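Local coordinates for 2-hydroxyisobutyryl-CoA synthetase (Aquincola tertiaricarbonis, PDB 6HDY), which is a two-domain synthetase of the AMP-binding enzyme family, with a large N-terminal domain followed by a smaller C-terminal domain, at residues D411-L415 against L446-K451; A389-M393 against E437-V442; R416-S420 against S459-T463. All coordinates share one frame; numbering follows the deposited sequence.

Contact 1: D411-L415 against L446-K451; sequences DELLL and LGVRAK
K451 lies along L414 and ends at E412, on one face of a short parallel beta pairing. Its CB lies 3.8 Å from CD2 of L414. CG lies beside the backbone N (chi1 -85°), and from there the chain runs extended past the leucine, CD also meeting CD2 of L414. Further out, CE of K451 approaches OE2 of E412 at 3.4 Å, and NZ of K451 forms a salt bridge with the same oxygen at 3.5 Å; N481 accepts a hydrogen bond from this ammonium group. The aliphatic parts of E412 and R449 run side by side, CG to CG 3.7 Å. Between the backbones, L413 N bonds to R449 O at 2.8 Å, nearly straight at 172°. K451 N donates to L413 O at 2.7 Å, and L415 N to K451 O at 2.8 Å. L413 thus bonds to both neighbours of A450, as a parallel ladder requires. On the opposite face L413 crosses L446, CD2 to CD1 3.7 Å, and its CB faces V448 and A450. That apolar face packs against V442 of helix 428-446 and I386 of helix 383-391, while helix 474-486 lies over L414 and K451.

Contact 2: A389-M393 against E437-V442; sequences ALNQM and EASHRV
L390 and A438 mark the closest backbone approach, 7.0 Å between their CA atoms, where the end of helix 383-391 and the turn after it run past helix 428-446. Beyond this point M393 reaches across to helix 428-446. Its SD lies 3.8 Å from CA of A438, and a bend at the last torsion (chi3 71°) carries M393 CE to the carbonyl O of E437 at 3.7 Å and back over one face of the R441 guanidinium. M393 CG lies 3.4 Å from NE of R441, so the thioether chain lies along the flat cation as its apolar cover. At the edge of the guanidinium, within its plane, R441 NH2 donates to the backbone O of Q392 at 3.3 Å. R441 NH1 reaches the other way to OE2 of E437 at 2.8 Å, a salt bridge whose hydrogen bond is weak. These two links, one from each terminal nitrogen, would limit rotation of the guanidinium against M393. Deeper in, L390 CD2 touches V442 CG2 at 4.1 Å. L390 also rests on V417 and V442 on L415, so both helices pack on the same face of strand 413-419, the layered alpha/beta arrangement of the C-terminal domain in AMP-binding enzymes.

Contact 3: R416-S420 against S459-T463; sequences RVEPS and SIART
E418 and R462 meet end-on in a two-pronged salt bridge: NH2 of R462 donates to OE1 of E418 at 3.0 Å and NH1 to OE2 at 2.9 Å, both on the syn sides of the carboxylate. The pairing is not flat, for the carboxylate and guanidinium planes stand 35° apart. OE2 of E418 takes a further hydrogen bond from the backbone N of I460 at 2.9 Å, arriving nearly in line with its C-O bond, and CB of I460 lies 3.5 Å from the same oxygen. The E418 chain, extended beyond CG (chi2 -177°), carries its carboxylate from the strand to the loop. R462 bends at chi2 (-46°), folding back over its own loop, where its NH1 also donates to O of I460 at 2.9 Å, which ties the arginine to its own loop and fixes NH1 for the carboxylate. This loop, between strands 450-454 and 470-471, runs on to position 466, which ends the range of residues lining the pocket of ligand 8LQ, consistent with the loop that in AMP-binding enzymes brings the C-terminal domain to the active site. Farther out, I460 sets CD1 against O of R416 at 3.9 Å and leans on V455, E399 and R401. E418 is fixed in the sheet through backbone bonds to G397 and E399, and N458 N adds a weak bond to OE1. On the far side of R462, NE forms a salt bridge with E230 of helix 222-234, tying this loop to a helix of the N-terminal domain, while NE of R416 forms a salt bridge with E453 of the neighbouring strand 450-454.

Overall arrangement
Strand 413-419 is shared by contacts 1 and 3, whose centres lie about 19 Å apart, and contact 2 packs against one face of that strand. Contacts 1 and 2 are partly buried and touch directly, S439 donating to the backbone O of A450. Contact 2 meets contact 3 more thinly, through a single apolar touch on the shared strand. The chemistry follows position. Contact 1 relies on parallel backbone bonds within the sheet, and contact 2 on apolar helix packing with one arginine at its margin. Contact 3, at the surface, joins strand and loop almost entirely through charged and polar groups.

Contact 1: D411-L415 against L446-K451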
loop_
_atom_site.group_PDB
_atom_site.type_symbol
_atom_site.label_atom_id
_atom_site.label_comp_id
_atom_site.label_asym_id
_atom_site.label_seq_id
_atom_site.Cartn_x
_atom_site.Cartn_y
_atom_site.Cartn_z
ATOM N N ASP A 411 5.731 37.744 -20.995
ATOM C CA ASP A 411 5.664 38.073 -22.419
ATOM C C ASP A 411 5.814 36.816 -23.288
ATOM O O ASP A 411 5.210 36.730 -24.367
ATOM C CB ASP A 411 6.731 39.116 -22.777
ATOM C CG ASP A 411 6.457 40.501 -22.204
ATOM O OD1 ASP A 411 5.298 40.970 -22.303
ATOM O OD2 ASP A 411 7.413 41.137 -21.698
ATOM N N GLU A 412 6.618 35.842 -22.808
ATOM C CA GLU A 412 6.889 34.592 -23.524
ATOM C C GLU A 412 6.789 33.380 -22.599
ATOM O O GLU A 412 6.883 33.502 -21.377
ATOM C CB GLU A 412 8.287 34.600 -24.208
ATOM C CG GLU A 412 8.803 35.949 -24.712
ATOM C CD GLU A 412 10.071 36.427 -24.027
ATOM O OE1 GLU A 412 10.028 36.718 -22.808
ATOM O OE2 GLU A 412 11.118 36.489 -24.712
ATOM N N LEU A 413 6.651 32.202 -23.211
ATOM C CA LEU A 413 6.594 30.917 -22.551
ATOM C C LEU A 413 7.992 30.286 -22.536
ATOM O O LEU A 413 8.570 30.089 -23.594
ATOM C CB LEU A 413 5.587 30.011 -23.281
ATOM C CG LEU A 413 5.474 28.549 -22.785
ATOM C CD1 LEU A 413 5.029 28.476 -21.327
ATOM C CD2 LEU A 413 4.529 27.759 -23.658
ATOM N N LEU A 414 8.531 29.977 -21.338
ATOM C CA LEU A 414 9.842 29.342 -21.200
ATOM C C LEU A 414 9.639 27.834 -21.003
ATOM O O LEU A 414 8.945 27.414 -20.062
ATOM C CB LEU A 414 10.687 29.940 -20.043
ATOM C CG LEU A 414 10.981 31.455 -20.034
ATOM C CD1 LEU A 414 11.864 31.818 -18.864
ATOM C CD2 LEU A 414 11.644 31.925 -21.331
ATOM N N LEU A 415 10.230 27.025 -21.906
ATOM C CA LEU A 415 10.129 25.562 -21.852
ATOM C C LEU A 415 11.501 24.909 -21.836
ATOM O O LEU A 415 12.407 25.378 -22.522
ATOM C CB LEU A 415 9.302 25.011 -23.034
ATOM C CG LEU A 415 7.838 25.483 -23.207
ATOM C CD1 LEU A 415 7.232 24.906 -24.493
ATOM C CD2 LEU A 415 6.952 25.064 -21.991
ATOM N N LEU A 446 -0.857 27.480 -29.067
ATOM C CA LEU A 446 -1.266 28.447 -28.051
ATOM C C LEU A 446 -1.407 29.907 -28.520
ATOM O O LEU A 446 -2.173 30.660 -27.913
ATOM C CB LEU A 446 -0.307 28.388 -26.847
ATOM C CG LEU A 446 0.163 27.016 -26.341
ATOM C CD1 LEU A 446 1.212 27.190 -25.261
ATOM C CD2 LEU A 446 -1.001 26.166 -25.806
ATOM N N GLY A 447 -0.662 30.295 -29.558
ATOM C CA GLY A 447 -0.669 31.657 -30.090
ATOM C C GLY A 447 0.188 32.590 -29.260
ATOM O O GLY A 447 -0.130 33.774 -29.111
ATOM N N VAL A 448 1.287 32.053 -28.719
ATOM C CA VAL A 448 2.197 32.763 -27.827
ATOM C C VAL A 448 3.654 32.419 -28.146
ATOM O O VAL A 448 3.920 31.317 -28.608
ATOM C CB VAL A 448 1.755 32.472 -26.354
ATOM C CG1 VAL A 448 2.868 31.906 -25.469
ATOM C CG2 VAL A 448 1.115 33.695 -25.725
ATOM N N ARG A 449 4.584 33.367 -27.932
ATOM C CA ARG A 449 6.019 33.158 -28.152
ATOM C C ARG A 449 6.513 32.110 -27.152
ATOM O O ARG A 449 6.205 32.200 -25.961
ATOM C CB ARG A 449 6.811 34.493 -28.027
ATOM C CG ARG A 449 8.353 34.371 -28.010
ATOM C CD ARG A 449 9.010 34.168 -29.373
ATOM N NE ARG A 449 10.436 33.848 -29.242
ATOM C CZ ARG A 449 11.001 32.708 -29.635
ATOM N NH1 ARG A 449 10.270 31.758 -30.208
ATOM N NH2 ARG A 449 12.302 32.512 -29.464
ATOM N N ALA A 450 7.220 31.086 -27.651
ATOM C CA ALA A 450 7.728 30.025 -26.804
ATOM C C ALA A 450 9.228 29.837 -26.984
ATOM O O ALA A 450 9.674 29.467 -28.069
ATOM C CB ALA A 450 6.986 28.728 -27.082
ATOM N N LYS A 451 10.004 30.146 -25.935
ATOM C CA LYS A 451 11.447 29.936 -25.883
ATOM C C LYS A 451 11.688 28.495 -25.373
ATOM O O LYS A 451 11.173 28.125 -24.312
ATOM C CB LYS A 451 12.114 30.945 -24.947
ATOM C CG LYS A 451 12.441 32.276 -25.599
ATOM C CD LYS A 451 13.159 33.206 -24.623
ATOM C CE LYS A 451 13.764 34.407 -25.320
ATOM N NZ LYS A 451 14.358 35.358 -24.350
#

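Contact 2: A389-M393 against E437-V442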
loop_
_atom_site.group_PDB
_atom_site.type_symbol
_atom_site.label_atom_id
_atom_site.label_comp_id
_atom_site.label_asym_id
_atom_site.label_seq_id
_atom_site.Cartn_x
_atom_site.Cartn_y
_atom_site.Cartn_z
ATOM N N ALA A 389 0.601 19.174 -27.023
ATOM C CA ALA A 389 1.291 19.623 -28.236
ATOM C C ALA A 389 2.643 18.938 -28.391
ATOM O O ALA A 389 2.958 18.472 -29.488
ATOM C CB ALA A 389 1.458 21.135 -28.224
ATOM N N LEU A 390 3.411 18.820 -27.287
ATOM C CA LEU A 390 4.724 18.173 -27.307
ATOM C C LEU A 390 4.675 16.668 -27.582
ATOM O O LEU A 390 5.513 16.165 -28.336
ATOM C CB LEU A 390 5.499 18.438 -26.015
ATOM C CG LEU A 390 6.012 19.849 -25.765
ATOM C CD1 LEU A 390 6.732 19.889 -24.478
ATOM C CD2 LEU A 390 6.982 20.312 -26.861
ATOM N N ASN A 391 3.688 15.958 -26.979
ATOM C CA ASN A 391 3.517 14.515 -27.113
ATOM C C ASN A 391 3.088 14.101 -28.517
ATOM O O ASN A 391 3.195 12.929 -28.862
ATOM C CB ASN A 391 2.570 13.940 -26.021
ATOM C CG ASN A 391 3.280 13.653 -24.719
ATOM O OD1 ASN A 391 3.837 12.566 -24.512
ATOM N ND2 ASN A 391 3.337 14.642 -23.827
ATOM N N GLN A 392 2.630 15.065 -29.328
ATOM C CA GLN A 392 2.206 14.826 -30.709
ATOM C C GLN A 392 3.354 15.033 -31.706
ATOM O O GLN A 392 3.131 15.043 -32.922
ATOM C CB GLN A 392 0.956 15.652 -31.057
ATOM C CG GLN A 392 -0.320 14.963 -30.597
ATOM C CD GLN A 392 -1.577 15.754 -30.842
ATOM O OE1 GLN A 392 -1.691 16.931 -30.471
ATOM N NE2 GLN A 392 -2.582 15.092 -31.409
ATOM N N MET A 393 4.590 15.142 -31.176
ATOM C CA MET A 393 5.832 15.344 -31.934
ATOM C C MET A 393 6.731 14.103 -31.793
ATOM O O MET A 393 7.037 13.691 -30.664
ATOM C CB MET A 393 6.593 16.587 -31.439
ATOM C CG MET A 393 5.792 17.869 -31.458
ATOM S SD MET A 393 6.841 19.305 -31.103
ATOM C CE MET A 393 7.823 19.379 -32.687
ATOM N N GLU A 437 11.582 23.483 -34.062
ATOM C CA GLU A 437 10.281 22.897 -34.419
ATOM C C GLU A 437 9.314 22.776 -33.219
ATOM O O GLU A 437 8.105 22.969 -33.396
ATOM C CB GLU A 437 10.449 21.557 -35.141
ATOM C CG GLU A 437 9.953 21.598 -36.577
ATOM C CD GLU A 437 8.453 21.429 -36.735
ATOM O OE1 GLU A 437 7.721 22.436 -36.592
ATOM O OE2 GLU A 437 8.008 20.289 -37.002
ATOM N N ALA A 438 9.849 22.464 -32.012
ATOM C CA ALA A 438 9.080 22.387 -30.758
ATOM C C ALA A 438 8.525 23.793 -30.460
ATOM O O ALA A 438 7.321 23.933 -30.267
ATOM C CB ALA A 438 9.970 21.918 -29.611
ATOM N N SER A 439 9.394 24.830 -30.521
ATOM C CA SER A 439 9.057 26.256 -30.351
ATOM C C SER A 439 7.897 26.672 -31.278
ATOM O O SER A 439 6.883 27.150 -30.779
ATOM C CB SER A 439 10.287 27.131 -30.597
ATOM O OG SER A 439 9.972 28.510 -30.574
ATOM N N HIS A 440 8.017 26.408 -32.589
ATOM C CA HIS A 440 6.999 26.717 -33.596
ATOM C C HIS A 440 5.675 26.032 -33.308
ATOM O O HIS A 440 4.659 26.716 -33.273
ATOM C CB HIS A 440 7.497 26.356 -35.010
ATOM C CG HIS A 440 6.500 26.610 -36.109
ATOM N ND1 HIS A 440 6.437 27.835 -36.763
ATOM C CD2 HIS A 440 5.588 25.771 -36.662
ATOM C CE1 HIS A 440 5.486 27.704 -37.680
ATOM N NE2 HIS A 440 4.944 26.481 -37.657
ATOM N N ARG A 441 5.679 24.693 -33.121
ATOM C CA ARG A 441 4.470 23.896 -32.873
ATOM C C ARG A 441 3.649 24.495 -31.718
ATOM O O ARG A 441 2.467 24.806 -31.897
ATOM C CB ARG A 441 4.825 22.411 -32.609
ATOM C CG ARG A 441 3.914 21.397 -33.316
ATOM C CD ARG A 441 4.648 20.629 -34.415
ATOM N NE ARG A 441 4.429 19.177 -34.344
ATOM C CZ ARG A 441 5.048 18.278 -35.109
ATOM N NH1 ARG A 441 5.931 18.664 -36.023
ATOM N NH2 ARG A 441 4.785 16.984 -34.967
ATOM N N VAL A 442 4.312 24.721 -30.572
ATOM C CA VAL A 442 3.752 25.300 -29.345
ATOM C C VAL A 442 3.176 26.698 -29.617
ATOM O O VAL A 442 2.071 26.990 -29.160
ATOM C CB VAL A 442 4.807 25.260 -28.203
ATOM C CG1 VAL A 442 4.350 26.029 -26.969
ATOM C CG2 VAL A 442 5.135 23.814 -27.830
#

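Contact 3: R416-S420 against S459-T463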
loop_
_atom_site.group_PDB
_atom_site.type_symbol
_atom_site.label_atom_id
_atom_site.label_comp_id
_atom_site.label_asym_id
_atom_site.label_seq_id
_atom_site.Cartn_x
_atom_site.Cartn_y
_atom_site.Cartn_z
ATOM N N ARG A 416 11.664 23.861 -21.011
ATOM C CA ARG A 416 12.864 23.027 -20.922
ATOM C C ARG A 416 12.356 21.709 -21.483
ATOM O O ARG A 416 11.499 21.077 -20.863
ATOM C CB ARG A 416 13.380 22.854 -19.473
ATOM C CG ARG A 416 13.827 24.163 -18.784
ATOM C CD ARG A 416 14.678 23.866 -17.554
ATOM N NE ARG A 416 16.090 23.772 -17.926
ATOM C CZ ARG A 416 17.044 23.158 -17.227
ATOM N NH1 ARG A 416 16.753 22.546 -16.083
ATOM N NH2 ARG A 416 18.295 23.138 -17.677
ATOM N N VAL A 417 12.781 21.357 -22.713
ATOM C CA VAL A 417 12.271 20.171 -23.401
ATOM C C VAL A 417 13.361 19.122 -23.679
ATOM O O VAL A 417 14.458 19.449 -24.146
ATOM C CB VAL A 417 11.504 20.571 -24.699
ATOM C CG1 VAL A 417 10.979 19.354 -25.451
ATOM C CG2 VAL A 417 10.362 21.543 -24.399
ATOM N N GLU A 418 13.038 17.863 -23.395
ATOM C CA GLU A 418 13.921 16.751 -23.697
ATOM C C GLU A 418 13.722 16.309 -25.155
ATOM O O GLU A 418 12.582 16.065 -25.560
ATOM C CB GLU A 418 13.608 15.539 -22.793
ATOM C CG GLU A 418 14.601 15.304 -21.670
ATOM C CD GLU A 418 14.328 14.068 -20.841
ATOM O OE1 GLU A 418 14.005 13.011 -21.433
ATOM O OE2 GLU A 418 14.518 14.131 -19.604
ATOM N N PRO A 419 14.807 16.168 -25.952
ATOM C CA PRO A 419 14.667 15.524 -27.276
ATOM C C PRO A 419 14.779 13.993 -27.072
ATOM O O PRO A 419 15.221 13.542 -26.007
ATOM C CB PRO A 419 15.904 16.016 -28.018
ATOM C CG PRO A 419 16.950 16.133 -26.923
ATOM C CD PRO A 419 16.228 16.439 -25.629
ATOM N N SER A 420 14.445 13.190 -28.090
ATOM C CA SER A 420 14.614 11.736 -27.993
ATOM C C SER A 420 16.106 11.372 -28.143
ATOM O O SER A 420 16.894 12.172 -28.680
ATOM C CB SER A 420 13.789 11.018 -29.056
ATOM O OG SER A 420 14.212 11.365 -30.362
ATOM N N SER A 459 17.180 13.286 -18.471
ATOM C CA SER A 459 17.705 14.104 -17.381
ATOM C C SER A 459 16.577 14.551 -16.427
ATOM O O SER A 459 16.810 14.666 -15.222
ATOM C CB SER A 459 18.452 15.317 -17.923
ATOM O OG SER A 459 17.615 16.154 -18.703
ATOM N N ILE A 460 15.376 14.847 -16.974
ATOM C CA ILE A 460 14.218 15.288 -16.187
ATOM C C ILE A 460 13.653 14.093 -15.386
ATOM O O ILE A 460 13.437 13.014 -15.949
ATOM C CB ILE A 460 13.123 16.015 -17.042
ATOM C CG1 ILE A 460 13.672 17.296 -17.727
ATOM C CG2 ILE A 460 11.868 16.342 -16.186
ATOM C CD1 ILE A 460 12.746 17.929 -18.874
ATOM N N ALA A 461 13.435 14.294 -14.069
ATOM C CA ALA A 461 12.880 13.264 -13.196
ATOM C C ALA A 461 11.488 12.825 -13.659
ATOM O O ALA A 461 10.613 13.657 -13.948
ATOM C CB ALA A 461 12.815 13.767 -11.758
ATOM N N ARG A 462 11.326 11.503 -13.788
ATOM C CA ARG A 462 10.054 10.851 -14.105
ATOM C C ARG A 462 9.366 10.595 -12.732
ATOM O O ARG A 462 10.002 10.779 -11.680
ATOM C CB ARG A 462 10.279 9.506 -14.855
ATOM C CG ARG A 462 11.178 9.523 -16.124
ATOM C CD ARG A 462 10.884 10.649 -17.083
ATOM N NE ARG A 462 11.249 10.365 -18.471
ATOM C CZ ARG A 462 12.152 11.045 -19.178
ATOM N NH1 ARG A 462 12.852 12.026 -18.614
ATOM N NH2 ARG A 462 12.371 10.745 -20.449
ATOM N N THR A 463 8.084 10.188 -12.737
ATOM C CA THR A 463 7.314 9.894 -11.515
ATOM C C THR A 463 6.351 8.712 -11.685
ATOM O O THR A 463 5.853 8.473 -12.793
ATOM C CB THR A 463 6.563 11.153 -10.967
ATOM O OG1 THR A 463 5.895 10.811 -9.737
ATOM C CG2 THR A 463 5.539 11.728 -11.956
#